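PDB 4A6H: phosphatidylinositol 4,5-bisphosphate-binding protein SLM1 from Saccharomyces cerevisiae, which binds phosphatidylinositol 4,5-bisphosphate, here seen as its PH domain with inositol 4-phosphate, and acts with SLM2 as an effector of TORC2 and calcineurin signalling. Local coordinates for residues G10-R15 and W96-D101; Y27-N32 and D111-L116; F33-K38 and L46-S51; C57-H62 and A78-H83. All blocks are in the same frame, centred on the assembly; numbering follows the deposited sequence.

How the contacts relate
From the N terminus, strand 8-16 enters contact 1, which closes the long loop from 10-15 to 96-101 and joins the first and last strands of the PH domain. Strand 21-29 then opens contact 2, which closes the loop from 27-32 to 111-116 on the C-terminal helix 103-116; contacts 1 and 2 cross, because their segments alternate. Contact 3 (33-38 with 46-51) and contact 4 (57-62 with 78-83) close two short loops in series, both nested inside contacts 1 and 2, and hold opposite ends of the strand order. Arg14 links contact 1 to Glu36 of contact 3, while Leu113 of contact 2 packs on Val59 and Phe80 of contact 4.

Contact 1: G10-R15 and W96-D101; sequences GFLERR and WVFKAD. With I4D (D-myo-inositol-4-phosphate), chain G.
Strand residues 10-15 and 96-99 run antiparallel, with short axes 4.6 Å apart at their closest and directions 141° apart. They pair the first and last strands of the PH domain sheet. Glu13 and Lys99 form a hydrogen-bonded pair: Glu13 N gives a nearly straight bond to Lys99 O (3.0 Å), and Lys99 N answers to Glu13 O at 2.7 Å. Arg15 N meets Val97 O almost along the C=O axis. On the face that carries Arg14 and Phe98, the Arg14 chain leaves anti to its backbone N and runs beside both aromatic rings. Its CG sits over the face of Phe98, 4.1 Å from the ring centroid, in a CH-pi contact. The extended chi1 and chi2 bring Arg14 CD to 3.3 Å from Trp96 CE3, and the bend at chi3 then turns the guanidinium along the indole, tilted 31° from it, in an off-centre cation-pi contact with the six-membered ring. The polar end of Arg14 finds its salt bridge outside the pair, at Glu36. On the other face, Glu13 and Lys99 lie side by side; OE1 and NZ form a long salt bridge (3.9 Å), and one water joins Glu13 OE2 to Lys99 NZ. Lys99 NZ also makes a weak hydrogen bond to inositol O2 of the ligand. Arg15, its guanidinium face laid over the Val97 methyls, belongs to the same pocket, consistent with the non-canonical ligand site. Where the strands part, a water accepts from Val97 N and donates to Arg15 O at 2.7 Å.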
# COMPACT_ATOMS: atom_id res chain seq x y z
N GLY A 10 13.08 5.93 7.75
CA GLY A 10 14.44 6.31 8.05
C GLY A 10 14.55 7.81 8.21
O GLY A 10 13.59 8.54 7.95
N PHE A 11 15.71 8.26 8.68
CA PHE A 11 15.94 9.69 8.86
C PHE A 11 16.30 10.35 7.54
O PHE A 11 17.06 9.80 6.73
CB PHE A 11 17.07 9.93 9.87
CG PHE A 11 16.69 9.58 11.30
CD1 PHE A 11 16.08 10.52 12.11
CD2 PHE A 11 16.94 8.31 11.80
CE1 PHE A 11 15.73 10.21 13.42
CE2 PHE A 11 16.58 7.99 13.10
CZ PHE A 11 15.98 8.93 13.90
N LEU A 12 15.72 11.53 7.32
CA LEU A 12 16.10 12.38 6.20
C LEU A 12 16.28 13.79 6.70
O LEU A 12 15.64 14.20 7.67
CB LEU A 12 15.01 12.40 5.11
CG LEU A 12 14.78 11.12 4.32
CD1 LEU A 12 13.58 11.29 3.40
CD2 LEU A 12 16.03 10.78 3.54
N GLU A 13 17.13 14.55 6.02
CA GLU A 13 17.24 15.98 6.29
C GLU A 13 16.53 16.74 5.19
O GLU A 13 16.72 16.46 4.02
CB GLU A 13 18.70 16.38 6.34
CG GLU A 13 19.44 15.71 7.48
CD GLU A 13 20.88 16.13 7.55
OE1 GLU A 13 21.71 15.53 6.83
OE2 GLU A 13 21.18 17.07 8.31
N ARG A 14 15.70 17.70 5.56
CA ARG A 14 14.97 18.48 4.58
C ARG A 14 15.53 19.89 4.61
O ARG A 14 15.68 20.47 5.68
CB ARG A 14 13.47 18.50 4.89
CG ARG A 14 12.63 19.14 3.79
CD ARG A 14 11.17 19.26 4.19
NE ARG A 14 11.00 20.17 5.32
CZ ARG A 14 10.59 19.80 6.52
NH1 ARG A 14 10.28 18.53 6.76
NH2 ARG A 14 10.48 20.69 7.49
N ARG A 15 15.87 20.43 3.45
CA ARG A 15 16.43 21.78 3.43
C ARG A 15 15.31 22.80 3.55
O ARG A 15 14.27 22.68 2.91
CB ARG A 15 17.23 22.04 2.16
CG ARG A 15 17.98 23.36 2.21
CD ARG A 15 18.35 23.87 0.82
NE ARG A 15 19.26 22.97 0.12
CZ ARG A 15 19.27 22.78 -1.19
NH1 ARG A 15 18.41 23.44 -1.96
NH2 ARG A 15 20.13 21.94 -1.74
N TRP A 96 10.81 20.80 -2.65
CA TRP A 96 11.54 20.56 -1.42
C TRP A 96 12.72 19.64 -1.66
O TRP A 96 12.64 18.71 -2.46
CB TRP A 96 10.62 19.96 -0.37
CG TRP A 96 9.79 21.00 0.34
CD1 TRP A 96 9.74 22.34 0.05
CD2 TRP A 96 8.91 20.79 1.45
NE1 TRP A 96 8.87 22.97 0.92
CE2 TRP A 96 8.35 22.05 1.78
CE3 TRP A 96 8.54 19.67 2.19
CZ2 TRP A 96 7.44 22.21 2.83
CZ3 TRP A 96 7.63 19.83 3.23
CH2 TRP A 96 7.10 21.09 3.54
N VAL A 97 13.82 19.92 -0.98
CA VAL A 97 15.05 19.17 -1.20
C VAL A 97 15.33 18.32 0.03
O VAL A 97 15.32 18.84 1.16
CB VAL A 97 16.23 20.10 -1.49
CG1 VAL A 97 17.52 19.30 -1.61
CG2 VAL A 97 15.97 20.90 -2.77
N PHE A 98 15.53 17.03 -0.19
CA PHE A 98 15.85 16.08 0.87
C PHE A 98 17.25 15.55 0.73
O PHE A 98 17.76 15.39 -0.38
CB PHE A 98 14.86 14.91 0.86
CG PHE A 98 13.46 15.30 1.26
CD1 PHE A 98 12.56 15.73 0.32
CD2 PHE A 98 13.06 15.23 2.59
CE1 PHE A 98 11.27 16.09 0.68
CE2 PHE A 98 11.77 15.58 2.96
CZ PHE A 98 10.88 16.01 2.01
N LYS A 99 17.88 15.26 1.86
CA LYS A 99 19.22 14.72 1.86
C LYS A 99 19.28 13.46 2.72
O LYS A 99 18.90 13.48 3.89
CB LYS A 99 20.21 15.78 2.36
CG LYS A 99 21.66 15.29 2.42
CD LYS A 99 22.64 16.42 2.70
CE LYS A 99 22.50 16.97 4.10
NZ LYS A 99 23.62 17.91 4.41
N ALA A 100 19.77 12.37 2.14
CA ALA A 100 19.91 11.12 2.87
C ALA A 100 21.37 10.95 3.28
O ALA A 100 22.21 11.82 3.04
CB ALA A 100 19.44 9.94 2.03
N ASP A 101 21.66 9.79 3.88
CA ASP A 101 23.01 9.52 4.39
C ASP A 101 24.04 9.21 3.29
O ASP A 101 25.23 9.44 3.47
CB ASP A 101 22.94 8.34 5.36
CG ASP A 101 21.55 8.14 5.94
OD1 ASP A 101 20.62 7.77 5.19
OD2 ASP A 101 21.38 8.36 7.16
O5 I4D G . 21.89 22.78 0.04
C5 I4D G . 23.15 22.47 0.86
C6 I4D G . 23.73 21.06 0.49
O6 I4D G . 23.80 20.74 -0.86
C4 I4D G . 23.43 23.37 2.19
O4 I4D G . 22.98 24.73 2.28
P4 I4D G . 21.77 25.30 3.02
O43 I4D G . 21.27 24.45 4.13
O42 I4D G . 20.66 25.55 2.10
O41 I4D G . 22.17 26.63 3.52
C3 I4D G . 24.77 23.06 2.75
O3 I4D G . 24.79 23.46 4.10
C2 I4D G . 25.10 21.57 2.64
O2 I4D G . 25.09 20.82 3.83
C1 I4D G . 24.89 20.65 1.37
O1 I4D G . 25.42 19.29 1.39
O HOH W 1 20.69 12.93 5.96
O HOH W 2 23.51 18.51 6.88
O HOH W 3 13.84 22.53 0.22

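Contact 2: Y27-N32 and D111-L116; sequences YVLTPN and DNLKIL. With I4D (D-myo-inositol-4-phosphate), chain H; PO4 (phosphate ion), chain F.
Leu29, at the end of strand 21-29, points its side chain at the C-terminal helix that closes one end of the bent PH-domain barrel, and its branches meet three side chains there. With CG anti to the backbone N (chi1 180°), the two methyls split the work. Leu29 CD1 lies obliquely against Leu113, touching its CD2 at 3.7 Å. Leu29 CD2 crosses Asn112 and rests on its CB (3.8 Å); Asn112 ND2 is bonded to Ser108 O. Leu116 comes from the next turn of the helix and meets Leu29 tip to tip, Leu116 CD1 lying 4.0 Å from Leu29 CD2. The same CD1 also lies 3.8 Å from Thr30 O, and the other branch of Leu116 reaches the CA of Pro31. Val28 sends its methyls to the ring of a bound inositol 4-phosphate. Beyond Leu29 the chain turns: Thr30 OG1 accepts from Asn32 N, an ST turn, bonds to Phe33 N as well, and donates to a phosphate ion, probably from the crystallisation liquor. Asn32 ND2 and His35 NE2 bind the same ion, as do Thr30, Asn32 and His35 of the fourth subunit. Pro31 and Leu116 also pack against neighbouring subunits. Leucine methyls carry most of the join between strand and helix, so it rests on apolar packing, whereas the polar groups of the turn bind the ion and face a neighbouring subunit.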
# COMPACT_ATOMS: atom_id res chain seq x y z
N TYR A 27 11.24 9.81 8.77
CA TYR A 27 10.25 9.74 7.70
C TYR A 27 9.74 8.33 7.51
O TYR A 27 10.49 7.36 7.62
CB TYR A 27 10.81 10.31 6.40
CG TYR A 27 10.92 11.82 6.42
CD1 TYR A 27 12.00 12.44 7.05
CD2 TYR A 27 9.96 12.61 5.81
CE1 TYR A 27 12.11 13.82 7.08
CE2 TYR A 27 10.06 13.99 5.83
CZ TYR A 27 11.12 14.59 6.46
OH TYR A 27 11.20 15.97 6.44
N VAL A 28 8.44 8.23 7.22
CA VAL A 28 7.83 6.93 6.96
C VAL A 28 6.99 7.04 5.69
O VAL A 28 6.06 7.85 5.64
CB VAL A 28 6.96 6.47 8.14
CG1 VAL A 28 6.32 5.12 7.85
CG2 VAL A 28 7.81 6.38 9.41
N LEU A 29 7.33 6.23 4.70
CA LEU A 29 6.61 6.19 3.43
C LEU A 29 5.56 5.10 3.46
O LEU A 29 5.88 3.95 3.73
CB LEU A 29 7.61 5.89 2.31
CG LEU A 29 7.05 5.80 0.89
CD1 LEU A 29 6.40 7.11 0.50
CD2 LEU A 29 8.19 5.45 -0.06
N THR A 30 4.31 5.46 3.19
CA THR A 30 3.23 4.49 3.00
C THR A 30 2.72 4.59 1.56
O THR A 30 3.16 5.45 0.81
CB THR A 30 2.05 4.77 3.94
OG1 THR A 30 1.38 5.95 3.52
CG2 THR A 30 2.55 4.94 5.36
N PRO A 31 1.76 3.74 1.16
CA PRO A 31 1.26 3.96 -0.20
C PRO A 31 0.55 5.31 -0.41
O PRO A 31 0.37 5.71 -1.56
CB PRO A 31 0.29 2.80 -0.40
CG PRO A 31 0.82 1.72 0.47
CD PRO A 31 1.34 2.44 1.70
N ASN A 32 0.16 5.98 0.67
CA ASN A 32 -0.63 7.21 0.56
C ASN A 32 0.15 8.48 0.86
O ASN A 32 -0.13 9.53 0.30
CB ASN A 32 -1.84 7.15 1.49
CG ASN A 32 -2.79 6.02 1.15
OD1 ASN A 32 -3.20 5.87 0.00
ND2 ASN A 32 -3.14 5.22 2.15
N ASP A 111 13.64 5.95 -5.69
CA ASP A 111 12.94 4.95 -6.50
C ASP A 111 11.64 4.46 -5.86
O ASP A 111 10.65 4.24 -6.56
CB ASP A 111 13.84 3.76 -6.82
CG ASP A 111 14.97 4.11 -7.75
OD1 ASP A 111 14.83 5.06 -8.54
OD2 ASP A 111 16.01 3.42 -7.68
N ASN A 112 11.62 4.32 -4.54
CA ASN A 112 10.39 3.97 -3.85
C ASN A 112 9.32 5.06 -4.00
O ASN A 112 8.15 4.76 -4.20
CB ASN A 112 10.66 3.65 -2.37
CG ASN A 112 11.08 2.21 -2.16
OD1 ASN A 112 10.25 1.33 -1.94
ND2 ASN A 112 12.39 1.96 -2.23
N LEU A 113 9.73 6.32 -3.96
CA LEU A 113 8.78 7.41 -4.16
C LEU A 113 8.30 7.45 -5.60
O LEU A 113 7.10 7.65 -5.86
CB LEU A 113 9.42 8.76 -3.80
CG LEU A 113 9.44 9.00 -2.30
CD1 LEU A 113 10.49 10.05 -1.91
CD2 LEU A 113 8.06 9.43 -1.79
N LYS A 114 9.23 7.25 -6.53
CA LYS A 114 8.93 7.31 -7.95
C LYS A 114 7.83 6.32 -8.34
O LYS A 114 6.91 6.68 -9.06
CB LYS A 114 10.19 7.05 -8.77
CG LYS A 114 9.96 7.12 -10.27
CD LYS A 114 11.22 6.76 -11.06
CE LYS A 114 11.58 5.30 -10.90
NZ LYS A 114 12.52 4.84 -11.97
N ILE A 115 7.90 5.09 -7.83
CA ILE A 115 6.90 4.10 -8.25
C ILE A 115 5.54 4.30 -7.61
O ILE A 115 4.56 3.70 -8.06
CB ILE A 115 7.39 2.64 -8.13
CG1 ILE A 115 7.61 2.24 -6.67
CG2 ILE A 115 8.64 2.42 -8.97
CD1 ILE A 115 7.88 0.77 -6.49
N LEU A 116 5.46 5.16 -6.59
CA LEU A 116 4.18 5.48 -5.95
C LEU A 116 3.60 6.80 -6.45
O LEU A 116 2.50 7.18 -6.05
CB LEU A 116 4.36 5.53 -4.42
CG LEU A 116 4.65 4.19 -3.75
CD1 LEU A 116 5.11 4.39 -2.31
CD2 LEU A 116 3.44 3.29 -3.78
O5 I4D H . 10.10 5.35 13.54
C5 I4D H . 9.08 4.92 12.66
C6 I4D H . 9.33 3.43 12.40
O6 I4D H . 10.35 2.78 13.16
C4 I4D H . 7.74 5.29 13.17
O4 I4D H . 7.55 6.69 13.39
P4 I4D H . 7.29 7.38 14.74
O43 I4D H . 7.85 6.63 15.87
O42 I4D H . 5.85 7.47 14.88
O41 I4D H . 7.84 8.73 14.80
C3 I4D H . 6.62 4.36 12.47
O3 I4D H . 5.16 4.74 12.74
C2 I4D H . 6.81 2.92 11.85
O2 I4D H . 5.92 2.54 10.84
C1 I4D H . 8.26 2.52 11.68
O1 I4D H . 8.65 1.16 11.31
P PO4 F . -1.55 5.98 5.58
O1 PO4 F . -0.40 6.93 5.38
O2 PO4 F . -1.21 4.98 6.64
O3 PO4 F . -2.75 6.74 6.07
O4 PO4 F . -1.83 5.27 4.29

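Contact 3: F33-K38 and L46-S51; sequences FLHEFK and LVPVMS. With I4D (D-myo-inositol-4-phosphate), chain H; PO4 (phosphate ion), chain F.
His35 stands at the centre, its imidazole using both nitrogens. His35 ND1 meets Ser51 OG in the ring plane at 2.8 Å. On the other side, His35 NE2 donates to an oxygen of a phosphate ion, probably from the crystallisation liquor. His35 and Ser51 are a non-hydrogen-bonded antiparallel pair of the PH domain sheet, where strand 33-37 meets the edge strand 50-53. Phe33 adds a second contact with Ser51, its CD1 lying 3.6 Å from Ser51 CB, while its own CB covers one face of the imidazole. One residue on, Glu36 N bonds nearly straight to Met50 O (2.9 Å, 172°), and Glu36 O accepts from Val49 N. Val49 and Met50 thus both face Glu36, a classic beta bulge. The Glu36 chain runs extended, anti to its backbone N, and its OE1 forms a salt bridge with Arg14. Past the bulge, Phe37 and Pro48 lie side by side, with Phe37 CE2 3.8 Å from Pro48 CG. Phosphate oxygen O42 of a bound inositol 4-phosphate lies over one face of the Phe37 ring, toward its rim, and Leu46 CD2 lines the same pocket near inositol O3 (3.4 Å). A water spans the separating backbones, accepting from Lys38 N and donating to Val47 O. Farther out, the Phe33 ring meets the His35 ring of the fourth subunit and the reverse, the planes inclined to each other, and both subunits hold the ion. NE2 carries its proton toward the ion; bonds at both nitrogens fix the ring's rotation, and the nearby anion might at most raise its basicity.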
# COMPACT_ATOMS: atom_id res chain seq x y z
N PHE A 33 1.12 8.40 1.77
CA PHE A 33 1.79 9.59 2.29
C PHE A 33 3.26 9.36 2.53
O PHE A 33 3.70 8.24 2.78
CB PHE A 33 1.21 9.96 3.67
CG PHE A 33 -0.18 10.55 3.64
CD1 PHE A 33 -0.38 11.88 3.29
CD2 PHE A 33 -1.26 9.78 3.98
CE1 PHE A 33 -1.66 12.42 3.27
CE2 PHE A 33 -2.54 10.30 3.96
CZ PHE A 33 -2.74 11.63 3.60
N LEU A 34 4.02 10.46 2.44
CA LEU A 34 5.30 10.52 3.10
C LEU A 34 5.05 11.28 4.41
O LEU A 34 4.74 12.49 4.39
CB LEU A 34 6.33 11.24 2.21
CG LEU A 34 7.70 11.42 2.85
CD1 LEU A 34 8.36 10.07 3.07
CD2 LEU A 34 8.57 12.32 1.99
N HIS A 35 5.13 10.57 5.54
CA HIS A 35 4.95 11.18 6.84
C HIS A 35 6.28 11.54 7.45
O HIS A 35 7.26 10.80 7.30
CB HIS A 35 4.29 10.21 7.83
CG HIS A 35 2.94 9.71 7.42
ND1 HIS A 35 1.81 10.49 7.47
CD2 HIS A 35 2.54 8.49 6.99
CE1 HIS A 35 0.77 9.78 7.07
NE2 HIS A 35 1.19 8.56 6.78
N GLU A 36 6.31 12.68 8.14
CA GLU A 36 7.44 13.03 9.00
C GLU A 36 7.02 12.97 10.45
O GLU A 36 5.95 13.46 10.81
CB GLU A 36 7.93 14.45 8.72
CG GLU A 36 9.15 14.83 9.58
CD GLU A 36 9.52 16.30 9.48
OE1 GLU A 36 8.76 17.07 8.85
OE2 GLU A 36 10.59 16.67 10.01
N PHE A 37 7.86 12.35 11.27
CA PHE A 37 7.74 12.37 12.73
C PHE A 37 8.98 13.01 13.33
O PHE A 37 10.06 12.99 12.73
CB PHE A 37 7.56 10.95 13.27
CG PHE A 37 6.36 10.22 12.72
CD1 PHE A 37 6.46 9.50 11.55
CD2 PHE A 37 5.13 10.26 13.36
CE1 PHE A 37 5.36 8.83 11.02
CE2 PHE A 37 4.03 9.58 12.83
CZ PHE A 37 4.15 8.87 11.66
N LYS A 38 8.84 13.56 14.53
CA LYS A 38 9.99 14.15 15.19
C LYS A 38 11.03 13.10 15.56
O LYS A 38 12.24 13.37 15.53
CB LYS A 38 9.54 14.88 16.45
CG LYS A 38 8.87 16.21 16.18
CD LYS A 38 8.41 16.86 17.47
CE LYS A 38 8.09 18.33 17.26
NZ LYS A 38 7.12 18.54 16.15
N LEU A 46 3.41 9.05 17.40
CA LEU A 46 2.59 8.70 16.24
C LEU A 46 1.63 9.81 15.77
O LEU A 46 0.70 9.52 15.03
CB LEU A 46 1.83 7.39 16.51
CG LEU A 46 2.61 6.08 16.42
CD1 LEU A 46 1.93 4.98 17.22
CD2 LEU A 46 2.80 5.65 14.97
N VAL A 47 1.88 11.05 16.18
CA VAL A 47 1.26 12.20 15.50
C VAL A 47 2.24 12.81 14.48
O VAL A 47 3.23 13.42 14.85
CB VAL A 47 0.85 13.31 16.49
CG1 VAL A 47 0.25 14.50 15.75
CG2 VAL A 47 -0.14 12.77 17.54
N PRO A 48 1.96 12.65 13.17
CA PRO A 48 2.94 13.21 12.22
C PRO A 48 3.13 14.72 12.37
O PRO A 48 2.15 15.44 12.61
CB PRO A 48 2.29 12.91 10.85
CG PRO A 48 1.43 11.72 11.10
CD PRO A 48 0.89 11.91 12.50
N VAL A 49 4.35 15.20 12.17
CA VAL A 49 4.56 16.64 12.06
C VAL A 49 3.95 17.13 10.74
O VAL A 49 3.40 18.23 10.66
CB VAL A 49 6.05 17.05 12.14
CG1 VAL A 49 6.77 16.25 13.23
CG2 VAL A 49 6.73 16.86 10.82
N MET A 50 4.02 16.29 9.71
CA MET A 50 3.36 16.58 8.45
C MET A 50 3.16 15.30 7.68
O MET A 50 3.90 14.32 7.85
CB MET A 50 4.14 17.60 7.62
CG MET A 50 5.47 17.08 7.12
SD MET A 50 6.27 18.12 5.86
CE MET A 50 7.66 17.08 5.42
N SER A 51 2.16 15.30 6.81
CA SER A 51 1.86 14.17 5.95
C SER A 51 1.70 14.68 4.53
O SER A 51 0.75 15.43 4.23
CB SER A 51 0.59 13.45 6.41
OG SER A 51 0.72 13.00 7.75
O5 I4D H . 10.10 5.35 13.54
C5 I4D H . 9.08 4.92 12.66
C6 I4D H . 9.33 3.43 12.40
O6 I4D H . 10.35 2.78 13.16
C4 I4D H . 7.74 5.29 13.17
O4 I4D H . 7.55 6.69 13.39
P4 I4D H . 7.29 7.38 14.74
O43 I4D H . 7.85 6.63 15.87
O42 I4D H . 5.85 7.47 14.88
O41 I4D H . 7.84 8.73 14.80
C3 I4D H . 6.62 4.36 12.47
O3 I4D H . 5.16 4.74 12.74
C2 I4D H . 6.81 2.92 11.85
O2 I4D H . 5.92 2.54 10.84
C1 I4D H . 8.26 2.52 11.68
O1 I4D H . 8.65 1.16 11.31
P PO4 F . -1.55 5.98 5.58
O1 PO4 F . -0.40 6.93 5.38
O2 PO4 F . -1.21 4.98 6.64
O3 PO4 F . -2.75 6.74 6.07
O4 PO4 F . -1.83 5.27 4.29
O HOH W 4 6.09 13.55 15.52

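Contact 4: C57-H62 and A78-H83; sequences CTVTEH and AKFVLH. With I4D (D-myo-inositol-4-phosphate), chain G.
Backbone hydrogen bonds carry this antiparallel pair, edge strand 57-62 against strand 79-84 of the PH domain sheet. Thr58 and His83 exchange two, the tighter from His83 N to Thr58 O at 2.7 Å and 173°. Beyond Val59 the register slips by one at a beta bulge: Thr60 N donates to Val81 O, while Val81 N donates to Glu61 O (2.9 Å), so two residues of one strand face Val81 alone. The Thr60 bond is longer, its donor lying 27° out of the carbonyl plane. Several CA-H groups also lean on carbonyls across the gap, among them Cys57 CA on His83 O at 3.2 Å. Apolar contacts fill the face of Val59, Phe80 and Leu82. Val59 CG1, anti to its carbonyl carbon, touches Leu82 CD1 at 3.7 Å and comes near the Phe80 ring; that ring in turn meets Phe98, and Leu113 of the C-terminal helix packs against it. Val81 fits between two neighbours, CG1 against Thr60 OG1 and CG2 against Glu61 CG (3.4 Å). Thr58 and His83 meet on the other face: Thr58 OG1 sits at the edge of the His83 ring, whose ND1 is bonded to Asn95. His62 meets Phe110 edge-to-face. Lys79 belongs to the pocket of a bound inositol 4-phosphate. The join thus rests on a bent backbone pairing with an apolar face toward the helix, and carries Lys79, whose charge would be consistent with binding an anionic headgroup, although it does not meet the 4-phosphate here.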
# COMPACT_ATOMS: atom_id res chain seq x y z
N CYS A 57 2.33 14.69 -5.41
CA CYS A 57 3.77 14.94 -5.42
C CYS A 57 4.45 14.11 -6.49
O CYS A 57 3.94 13.07 -6.90
CB CYS A 57 4.40 14.61 -4.07
SG CYS A 57 3.83 15.65 -2.71
N THR A 58 5.60 14.59 -6.94
CA THR A 58 6.47 13.81 -7.81
C THR A 58 7.91 13.96 -7.34
O THR A 58 8.24 14.88 -6.59
CB THR A 58 6.40 14.26 -9.28
OG1 THR A 58 6.74 15.65 -9.39
CG2 THR A 58 5.01 14.03 -9.85
N VAL A 59 8.78 13.03 -7.75
CA VAL A 59 10.21 13.22 -7.55
C VAL A 59 10.85 13.50 -8.89
O VAL A 59 10.63 12.77 -9.87
CB VAL A 59 10.89 12.04 -6.80
CG1 VAL A 59 10.45 12.02 -5.33
CG2 VAL A 59 10.59 10.71 -7.49
N THR A 60 11.62 14.57 -8.94
CA THR A 60 12.07 15.07 -10.23
C THR A 60 13.55 14.78 -10.43
O THR A 60 13.92 13.92 -11.23
CB THR A 60 11.74 16.56 -10.37
OG1 THR A 60 12.23 17.27 -9.23
CG2 THR A 60 10.23 16.76 -10.45
N GLU A 61 14.41 15.48 -9.70
CA GLU A 61 15.83 15.27 -9.87
C GLU A 61 16.49 14.70 -8.64
O GLU A 61 15.92 14.72 -7.53
CB GLU A 61 16.53 16.56 -10.31
CG GLU A 61 16.17 17.77 -9.51
CD GLU A 61 16.91 19.02 -9.96
OE1 GLU A 61 18.06 18.91 -10.41
OE2 GLU A 61 16.32 20.11 -9.84
N HIS A 62 17.68 14.16 -8.84
CA HIS A 62 18.51 13.69 -7.76
C HIS A 62 19.99 13.86 -8.09
O HIS A 62 20.38 14.06 -9.24
CB HIS A 62 18.19 12.24 -7.40
CG HIS A 62 18.53 11.26 -8.47
ND1 HIS A 62 19.83 10.92 -8.78
CD2 HIS A 62 17.74 10.56 -9.32
CE1 HIS A 62 19.83 10.04 -9.77
NE2 HIS A 62 18.57 9.81 -10.12
N ALA A 78 23.72 12.89 -2.16
CA ALA A 78 22.66 12.09 -1.57
C ALA A 78 21.37 12.88 -1.47
O ALA A 78 20.56 12.66 -0.55
CB ALA A 78 23.09 11.60 -0.19
N LYS A 79 21.15 13.77 -2.44
CA LYS A 79 19.98 14.65 -2.41
C LYS A 79 18.96 14.31 -3.49
O LYS A 79 19.32 13.79 -4.55
CB LYS A 79 20.43 16.11 -2.59
CG LYS A 79 21.19 16.66 -1.40
CD LYS A 79 21.78 18.03 -1.69
CE LYS A 79 23.21 17.87 -2.17
NZ LYS A 79 23.90 19.15 -2.44
N PHE A 80 17.69 14.62 -3.22
CA PHE A 80 16.65 14.53 -4.23
C PHE A 80 15.61 15.62 -4.04
O PHE A 80 15.52 16.24 -2.98
CB PHE A 80 16.01 13.13 -4.30
CG PHE A 80 15.14 12.77 -3.11
CD1 PHE A 80 15.70 12.21 -1.97
CD2 PHE A 80 13.77 12.98 -3.15
CE1 PHE A 80 14.90 11.88 -0.87
CE2 PHE A 80 12.97 12.65 -2.06
CZ PHE A 80 13.54 12.10 -0.93
N VAL A 81 14.82 15.86 -5.09
CA VAL A 81 13.80 16.89 -5.08
C VAL A 81 12.41 16.29 -5.16
O VAL A 81 12.13 15.43 -6.01
CB VAL A 81 13.98 17.84 -6.27
CG1 VAL A 81 12.90 18.91 -6.26
CG2 VAL A 81 15.38 18.45 -6.26
N LEU A 82 11.55 16.75 -4.26
CA LEU A 82 10.13 16.40 -4.24
C LEU A 82 9.36 17.63 -4.70
O LEU A 82 9.50 18.71 -4.13
CB LEU A 82 9.70 15.98 -2.83
CG LEU A 82 8.28 15.45 -2.65
CD1 LEU A 82 8.10 14.15 -3.42
CD2 LEU A 82 8.00 15.23 -1.18
N HIS A 83 8.56 17.46 -5.76
CA HIS A 83 7.84 18.56 -6.39
C HIS A 83 6.35 18.48 -6.07
O HIS A 83 5.77 17.40 -6.12
CB HIS A 83 8.02 18.47 -7.91
CG HIS A 83 7.26 19.50 -8.68
ND1 HIS A 83 7.71 20.80 -8.82
CD2 HIS A 83 6.11 19.42 -9.39
CE1 HIS A 83 6.85 21.47 -9.57
NE2 HIS A 83 5.88 20.66 -9.93
O5 I4D G . 21.89 22.78 0.04
C5 I4D G . 23.15 22.47 0.86
C6 I4D G . 23.73 21.06 0.49
O6 I4D G . 23.80 20.74 -0.86
C4 I4D G . 23.43 23.37 2.19
O4 I4D G . 22.98 24.73 2.28
P4 I4D G . 21.77 25.30 3.02
O43 I4D G . 21.27 24.45 4.13
O42 I4D G . 20.66 25.55 2.10
O41 I4D G . 22.17 26.63 3.52
C3 I4D G . 24.77 23.06 2.75
O3 I4D G . 24.79 23.46 4.10
C2 I4D G . 25.10 21.57 2.64
O2 I4D G . 25.09 20.82 3.83
C1 I4D G . 24.89 20.65 1.37
O1 I4D G . 25.42 19.29 1.39